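Local coordinates for protein sgbp-b (Bacteroides uniformis, PDB 7K44) that probably binds xyloglucan at the cell surface of a human gut bacterium, as a surface glycan-binding protein of a xyloglucan utilization locus, at residues 249-263 / 357-371. Residues are numbered along the deposited sequence; the frame is centred on the assembly and turned at random.
Sequences GELSAWNYWWGQLQN and ELALQMTNPSENGPY
Leu251 and Met362 touch where the paired strands 255-264 and 357-364 run on into loops that are hydrogen-bonded to each other. Leu251 pairs with Tyr371 through mutual backbone hydrogen bonds, while its isobutyl end packs on Asn364, CG lying 3.7 Å from Asn364 CB; the CD2 branch reaches Met362 SD. With CG anti to the backbone N (chi1 -170°), Met362 runs alongside Trp258 in a Met-aromatic contact, SD 3.8 Å from CZ3 and oblique to the ring. Leu251 CD1 lies over one face of the same indole.

The buried amide of Asn364 ties the loops together. ND2 donates to Ser252 O across the contact (2.9 Å), approaching from above that carbonyl plane, and to Asn368 O within its own loop (2.7 Å), while OD1 accepts from Ser366 OG. A leucine in its place would probably leave Ser252 O and Asn368 O without their shared donor and the Ser366 hydroxyl without its acceptor. Nearby, Trp254 lays one indole face on the Ser366-Glu367 peptide, with Ser366 O 3.5 Å above the ring centre, and the same oxygen accepts from Trp254 N. A G1 beta bulge sets Trp254 and Asn255 opposite Asn364.

Farther along, Asn263 grips Leu358 O twice, N and ND2 (2.9 Å from that oxygen) arriving from opposite faces of its carbonyl plane, while OD1 accepts a bond from Tyr214. On the other face of the sheet, Gln361 NE2 gives Gln262 OE1 a nearly straight bond (2.8 Å, 169°), and Gln361 OE1 is held by Arg302.

Strands 255-264 and 357-364 are neighbouring inner strands of a five-stranded antiparallel sheet, flanked by 219-222 and 300-305; Leu261, Leu360 and Met362 pack against strand 371-384 of the facing sheet, in the beta-sandwich core of the xyloglucan-binding domain.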
loop_
_atom_site.group_PDB
_atom_site.type_symbol
_atom_site.label_atom_id
_atom_site.label_comp_id
_atom_site.label_asym_id
_atom_site.label_seq_id
_atom_site.Cartn_x
_atom_site.Cartn_y
_atom_site.Cartn_z
ATOM N N GLY A 249 4.438 -23.149 -15.886
ATOM C CA GLY A 249 4.531 -24.547 -16.247
ATOM C C GLY A 249 4.623 -25.414 -15.014
ATOM O O GLY A 249 4.401 -24.962 -13.893
ATOM N N GLU A 250 4.967 -26.682 -15.219
ATOM C CA GLU A 250 5.090 -27.634 -14.125
ATOM C C GLU A 250 6.552 -27.725 -13.709
ATOM O O GLU A 250 7.424 -28.004 -14.539
ATOM C CB GLU A 250 4.551 -29.010 -14.521
ATOM C CG GLU A 250 4.477 -29.986 -13.361
ATOM C CD GLU A 250 3.875 -31.316 -13.764
ATOM O OE1 GLU A 250 2.722 -31.324 -14.244
ATOM O OE2 GLU A 250 4.559 -32.351 -13.615
ATOM N N LEU A 251 6.808 -27.487 -12.428
ATOM C CA LEU A 251 8.154 -27.437 -11.866
ATOM C C LEU A 251 8.324 -28.652 -10.968
ATOM O O LEU A 251 7.705 -28.735 -9.904
ATOM C CB LEU A 251 8.344 -26.143 -11.073
ATOM C CG LEU A 251 9.660 -25.947 -10.318
ATOM C CD1 LEU A 251 10.884 -26.248 -11.201
ATOM C CD2 LEU A 251 9.731 -24.523 -9.757
ATOM N N SER A 252 9.158 -29.589 -11.399
ATOM C CA SER A 252 9.323 -30.843 -10.685
ATOM C C SER A 252 10.203 -30.656 -9.454
ATOM O O SER A 252 10.822 -29.608 -9.237
ATOM C CB SER A 252 9.968 -31.878 -11.600
ATOM O OG SER A 252 11.277 -31.458 -11.940
ATOM N N ALA A 253 10.255 -31.703 -8.635
ATOM C CA ALA A 253 11.213 -31.748 -7.550
ATOM C C ALA A 253 12.628 -31.886 -8.103
ATOM O O ALA A 253 12.846 -32.345 -9.235
ATOM C CB ALA A 253 10.905 -32.927 -6.625
ATOM N N TRP A 254 13.597 -31.463 -7.293
ATOM C CA TRP A 254 15.017 -31.627 -7.604
ATOM C C TRP A 254 15.373 -31.031 -8.962
ATOM O O TRP A 254 16.084 -31.643 -9.763
ATOM C CB TRP A 254 15.445 -33.094 -7.506
ATOM C CG TRP A 254 15.197 -33.672 -6.163
ATOM C CD1 TRP A 254 14.327 -34.673 -5.847
ATOM C CD2 TRP A 254 15.809 -33.267 -4.936
ATOM N NE1 TRP A 254 14.369 -34.926 -4.498
ATOM C CE2 TRP A 254 15.272 -34.074 -3.915
ATOM C CE3 TRP A 254 16.765 -32.299 -4.598
ATOM C CZ2 TRP A 254 15.663 -33.953 -2.590
ATOM C CZ3 TRP A 254 17.147 -32.176 -3.283
ATOM C CH2 TRP A 254 16.596 -32.997 -2.291
ATOM N N ASN A 255 14.869 -29.827 -9.225
ATOM C CA ASN A 255 15.043 -29.165 -10.510
ATOM C C ASN A 255 15.983 -27.984 -10.325
ATOM O O ASN A 255 15.619 -26.984 -9.697
ATOM C CB ASN A 255 13.705 -28.719 -11.084
ATOM C CG ASN A 255 13.784 -28.443 -12.566
ATOM O OD1 ASN A 255 14.785 -27.925 -13.061
ATOM N ND2 ASN A 255 12.738 -28.798 -13.286
ATOM N N TYR A 256 17.178 -28.089 -10.891
ATOM C CA TYR A 256 18.203 -27.077 -10.716
ATOM C C TYR A 256 18.352 -26.166 -11.926
ATOM O O TYR A 256 19.259 -25.330 -11.948
ATOM C CB TYR A 256 19.533 -27.733 -10.352
ATOM C CG TYR A 256 19.500 -28.521 -9.062
ATOM C CD1 TYR A 256 19.153 -29.866 -9.055
ATOM C CD2 TYR A 256 19.820 -27.918 -7.845
ATOM C CE1 TYR A 256 19.136 -30.595 -7.873
ATOM C CE2 TYR A 256 19.807 -28.639 -6.663
ATOM C CZ TYR A 256 19.461 -29.973 -6.683
ATOM O OH TYR A 256 19.455 -30.687 -5.504
ATOM N N TRP A 257 17.475 -26.290 -12.918
ATOM C CA TRP A 257 17.542 -25.436 -14.103
ATOM C C TRP A 257 16.197 -25.542 -14.798
ATOM O O TRP A 257 15.890 -26.585 -15.387
ATOM C CB TRP A 257 18.666 -25.877 -15.039
ATOM C CG TRP A 257 18.744 -25.012 -16.262
ATOM C CD1 TRP A 257 18.319 -25.325 -17.519
ATOM C CD2 TRP A 257 19.239 -23.670 -16.327
ATOM N NE1 TRP A 257 18.538 -24.268 -18.369
ATOM C CE2 TRP A 257 19.099 -23.238 -17.662
ATOM C CE3 TRP A 257 19.799 -22.797 -15.392
ATOM C CZ2 TRP A 257 19.497 -21.967 -18.085
ATOM C CZ3 TRP A 257 20.192 -21.534 -15.811
ATOM C CH2 TRP A 257 20.041 -21.133 -17.148
ATOM N N TRP A 258 15.404 -24.472 -14.738
ATOM C CA TRP A 258 14.021 -24.555 -15.187
ATOM C C TRP A 258 13.557 -23.300 -15.925
ATOM O O TRP A 258 13.501 -23.285 -17.161
ATOM C CB TRP A 258 13.082 -24.917 -14.022
ATOM C CG TRP A 258 11.674 -25.160 -14.457
ATOM C CD1 TRP A 258 11.212 -26.220 -15.193
ATOM C CD2 TRP A 258 10.540 -24.320 -14.218
ATOM N NE1 TRP A 258 9.871 -26.089 -15.426
ATOM C CE2 TRP A 258 9.426 -24.937 -14.826
ATOM C CE3 TRP A 258 10.357 -23.104 -13.553
ATOM C CZ2 TRP A 258 8.148 -24.382 -14.788
ATOM C CZ3 TRP A 258 9.074 -22.557 -13.510
ATOM C CH2 TRP A 258 7.993 -23.197 -14.126
ATOM N N GLY A 259 13.217 -22.245 -15.192
ATOM C CA GLY A 259 12.654 -21.034 -15.782
ATOM C C GLY A 259 13.632 -19.877 -15.684
ATOM O O GLY A 259 14.335 -19.736 -14.680
ATOM N N GLN A 260 13.681 -19.053 -16.729
ATOM C CA GLN A 260 14.522 -17.862 -16.691
ATOM C C GLN A 260 13.859 -16.732 -17.456
ATOM O O GLN A 260 13.178 -16.956 -18.460
ATOM C CB GLN A 260 15.897 -18.074 -17.334
ATOM C CG GLN A 260 16.708 -19.239 -16.789
ATOM C CD GLN A 260 16.353 -20.554 -17.460
ATOM O OE1 GLN A 260 16.089 -20.604 -18.661
ATOM N NE2 GLN A 260 16.331 -21.626 -16.682
ATOM N N LEU A 261 14.097 -15.511 -16.994
ATOM C CA LEU A 261 13.894 -14.301 -17.778
ATOM C C LEU A 261 15.266 -13.655 -17.875
ATOM O O LEU A 261 15.773 -13.097 -16.892
ATOM C CB LEU A 261 12.914 -13.341 -17.115
ATOM C CG LEU A 261 11.483 -13.808 -16.926
ATOM C CD1 LEU A 261 10.665 -12.694 -16.247
ATOM C CD2 LEU A 261 10.868 -14.187 -18.262
ATOM N N GLN A 262 15.914 -13.774 -19.034
ATOM C CA GLN A 262 17.217 -13.162 -19.263
ATOM C C GLN A 262 16.938 -11.990 -20.184
ATOM O O GLN A 262 16.475 -12.181 -21.309
ATOM C CB GLN A 262 18.200 -14.149 -19.896
ATOM C CG GLN A 262 18.248 -15.488 -19.163
ATOM C CD GLN A 262 19.087 -15.470 -17.892
ATOM O OE1 GLN A 262 18.674 -16.023 -16.884
ATOM N NE2 GLN A 262 20.255 -14.841 -17.936
ATOM N N ASN A 263 17.181 -10.782 -19.699
ATOM C CA ASN A 263 16.697 -9.574 -20.340
ATOM C C ASN A 263 17.837 -8.591 -20.533
ATOM O O ASN A 263 18.785 -8.553 -19.744
ATOM C CB ASN A 263 15.667 -8.847 -19.429
ATOM C CG ASN A 263 14.612 -9.779 -18.850
ATOM O OD1 ASN A 263 13.639 -10.140 -19.518
ATOM N ND2 ASN A 263 14.793 -10.161 -17.581
ATOM N N GLU A 357 22.671 -6.951 -18.668
ATOM C CA GLU A 357 21.651 -7.958 -18.406
ATOM C C GLU A 357 20.953 -7.742 -17.059
ATOM O O GLU A 357 21.549 -7.293 -16.072
ATOM C CB GLU A 357 22.263 -9.355 -18.437
ATOM C CG GLU A 357 21.235 -10.485 -18.357
ATOM C CD GLU A 357 21.877 -11.844 -18.520
ATOM O OE1 GLU A 357 22.703 -12.230 -17.670
ATOM O OE2 GLU A 357 21.573 -12.530 -19.521
ATOM N N LEU A 358 19.673 -8.082 -17.038
ATOM C CA LEU A 358 18.874 -8.225 -15.822
ATOM C C LEU A 358 18.327 -9.644 -15.893
ATOM O O LEU A 358 17.591 -9.975 -16.828
ATOM C CB LEU A 358 17.760 -7.181 -15.820
ATOM C CG LEU A 358 16.940 -6.965 -14.545
ATOM C CD1 LEU A 358 16.207 -5.627 -14.601
ATOM C CD2 LEU A 358 15.956 -8.085 -14.334
ATOM N N ALA A 359 18.733 -10.504 -14.963
ATOM C CA ALA A 359 18.383 -11.920 -15.012
ATOM C C ALA A 359 17.620 -12.376 -13.772
ATOM O O ALA A 359 17.991 -12.043 -12.639
ATOM C CB ALA A 359 19.623 -12.801 -15.190
ATOM N N LEU A 360 16.576 -13.179 -13.999
ATOM C CA LEU A 360 15.824 -13.870 -12.960
ATOM C C LEU A 360 15.754 -15.341 -13.333
ATOM O O LEU A 360 15.448 -15.669 -14.483
ATOM C CB LEU A 360 14.392 -13.337 -12.825
ATOM C CG LEU A 360 14.176 -11.868 -12.469
ATOM C CD1 LEU A 360 14.153 -11.026 -13.735
ATOM C CD2 LEU A 360 12.858 -11.731 -11.728
ATOM N N GLN A 361 16.041 -16.231 -12.384
ATOM C CA GLN A 361 15.999 -17.663 -12.666
ATOM C C GLN A 361 15.300 -18.409 -11.547
ATOM O O GLN A 361 15.621 -18.212 -10.368
ATOM C CB GLN A 361 17.396 -18.244 -12.859
ATOM C CG GLN A 361 18.205 -17.501 -13.881
ATOM C CD GLN A 361 19.561 -18.127 -14.118
ATOM O OE1 GLN A 361 20.041 -18.916 -13.304
ATOM N NE2 GLN A 361 20.182 -17.796 -15.253
ATOM N N MET A 362 14.346 -19.263 -11.915
ATOM C CA MET A 362 13.573 -20.042 -10.955
ATOM C C MET A 362 14.006 -21.501 -11.003
ATOM O O MET A 362 14.142 -22.078 -12.089
ATOM C CB MET A 362 12.078 -19.932 -11.241
ATOM C CG MET A 362 11.230 -20.538 -10.127
ATOM S SD MET A 362 9.465 -20.367 -10.476
ATOM C CE MET A 362 8.787 -20.248 -8.829
ATOM N N THR A 363 14.231 -22.084 -9.829
ATOM C CA THR A 363 14.610 -23.482 -9.661
ATOM C C THR A 363 13.813 -24.060 -8.499
ATOM O O THR A 363 13.130 -23.335 -7.773
ATOM C CB THR A 363 16.117 -23.638 -9.394
ATOM O OG1 THR A 363 16.475 -22.931 -8.193
ATOM C CG2 THR A 363 16.954 -23.110 -10.569
ATOM N N ASN A 364 13.893 -25.379 -8.318
ATOM C CA ASN A 364 13.289 -26.049 -7.162
ATOM C C ASN A 364 14.291 -27.042 -6.593
ATOM O O ASN A 364 14.178 -28.255 -6.818
ATOM C CB ASN A 364 11.961 -26.718 -7.522
ATOM C CG ASN A 364 11.313 -27.409 -6.334
ATOM O OD1 ASN A 364 11.624 -27.104 -5.183
ATOM N ND2 ASN A 364 10.430 -28.357 -6.611
ATOM N N PRO A 365 15.297 -26.560 -5.857
ATOM C CA PRO A 365 16.314 -27.447 -5.258
ATOM C C PRO A 365 15.807 -28.126 -3.988
ATOM O O PRO A 365 16.356 -27.956 -2.899
ATOM C CB PRO A 365 17.461 -26.472 -4.974
ATOM C CG PRO A 365 16.748 -25.198 -4.610
ATOM C CD PRO A 365 15.523 -25.146 -5.505
ATOM N N SER A 366 14.749 -28.918 -4.129
ATOM C CA SER A 366 14.088 -29.491 -2.964
ATOM C C SER A 366 13.377 -30.773 -3.362
ATOM O O SER A 366 13.144 -31.041 -4.540
ATOM C CB SER A 366 13.060 -28.523 -2.352
ATOM O OG SER A 366 11.789 -28.654 -2.964
ATOM N N GLU A 367 13.013 -31.557 -2.344
ATOM C CA GLU A 367 12.239 -32.777 -2.533
ATOM C C GLU A 367 10.779 -32.510 -2.874
ATOM O O GLU A 367 10.073 -33.443 -3.266
ATOM C CB GLU A 367 12.293 -33.597 -1.242
ATOM C CG GLU A 367 11.593 -32.901 -0.074
ATOM C CD GLU A 367 11.811 -33.592 1.261
ATOM O OE1 GLU A 367 12.078 -34.812 1.271
ATOM O OE2 GLU A 367 11.719 -32.908 2.303
ATOM N N ASN A 368 10.308 -31.273 -2.736
ATOM C CA ASN A 368 8.888 -30.982 -2.861
ATOM C C ASN A 368 8.486 -30.767 -4.313
ATOM O O ASN A 368 9.289 -30.348 -5.149
ATOM C CB ASN A 368 8.545 -29.739 -2.047
ATOM C CG ASN A 368 8.932 -29.884 -0.591
ATOM O OD1 ASN A 368 8.547 -30.850 0.071
ATOM N ND2 ASN A 368 9.716 -28.942 -0.093
ATOM N N GLY A 369 7.222 -31.057 -4.606
ATOM C CA GLY A 369 6.706 -30.920 -5.947
ATOM C C GLY A 369 6.026 -32.181 -6.444
ATOM O O GLY A 369 5.903 -33.172 -5.717
ATOM N N PRO A 370 5.570 -32.173 -7.705
ATOM C CA PRO A 370 5.694 -31.038 -8.629
ATOM C C PRO A 370 4.730 -29.899 -8.284
ATOM O O PRO A 370 3.751 -30.109 -7.561
ATOM C CB PRO A 370 5.328 -31.647 -9.983
ATOM C CG PRO A 370 4.451 -32.807 -9.653
ATOM C CD PRO A 370 4.940 -33.343 -8.343
ATOM N N TYR A 371 5.024 -28.702 -8.780
ATOM C CA TYR A 371 4.202 -27.525 -8.547
ATOM C C TYR A 371 3.805 -26.907 -9.875
ATOM O O TYR A 371 4.628 -26.802 -10.793
ATOM C CB TYR A 371 4.990 -26.453 -7.808
ATOM C CG TYR A 371 5.295 -26.742 -6.370
ATOM C CD1 TYR A 371 4.296 -26.659 -5.401
ATOM C CD2 TYR A 371 6.578 -27.053 -5.959
ATOM C CE1 TYR A 371 4.572 -26.901 -4.071
ATOM C CE2 TYR A 371 6.864 -27.298 -4.627
ATOM C CZ TYR A 371 5.851 -27.218 -3.687
ATOM O OH TYR A 371 6.133 -27.455 -2.359
HETATM O O HOH W 1 16.540 -21.938 -13.817
#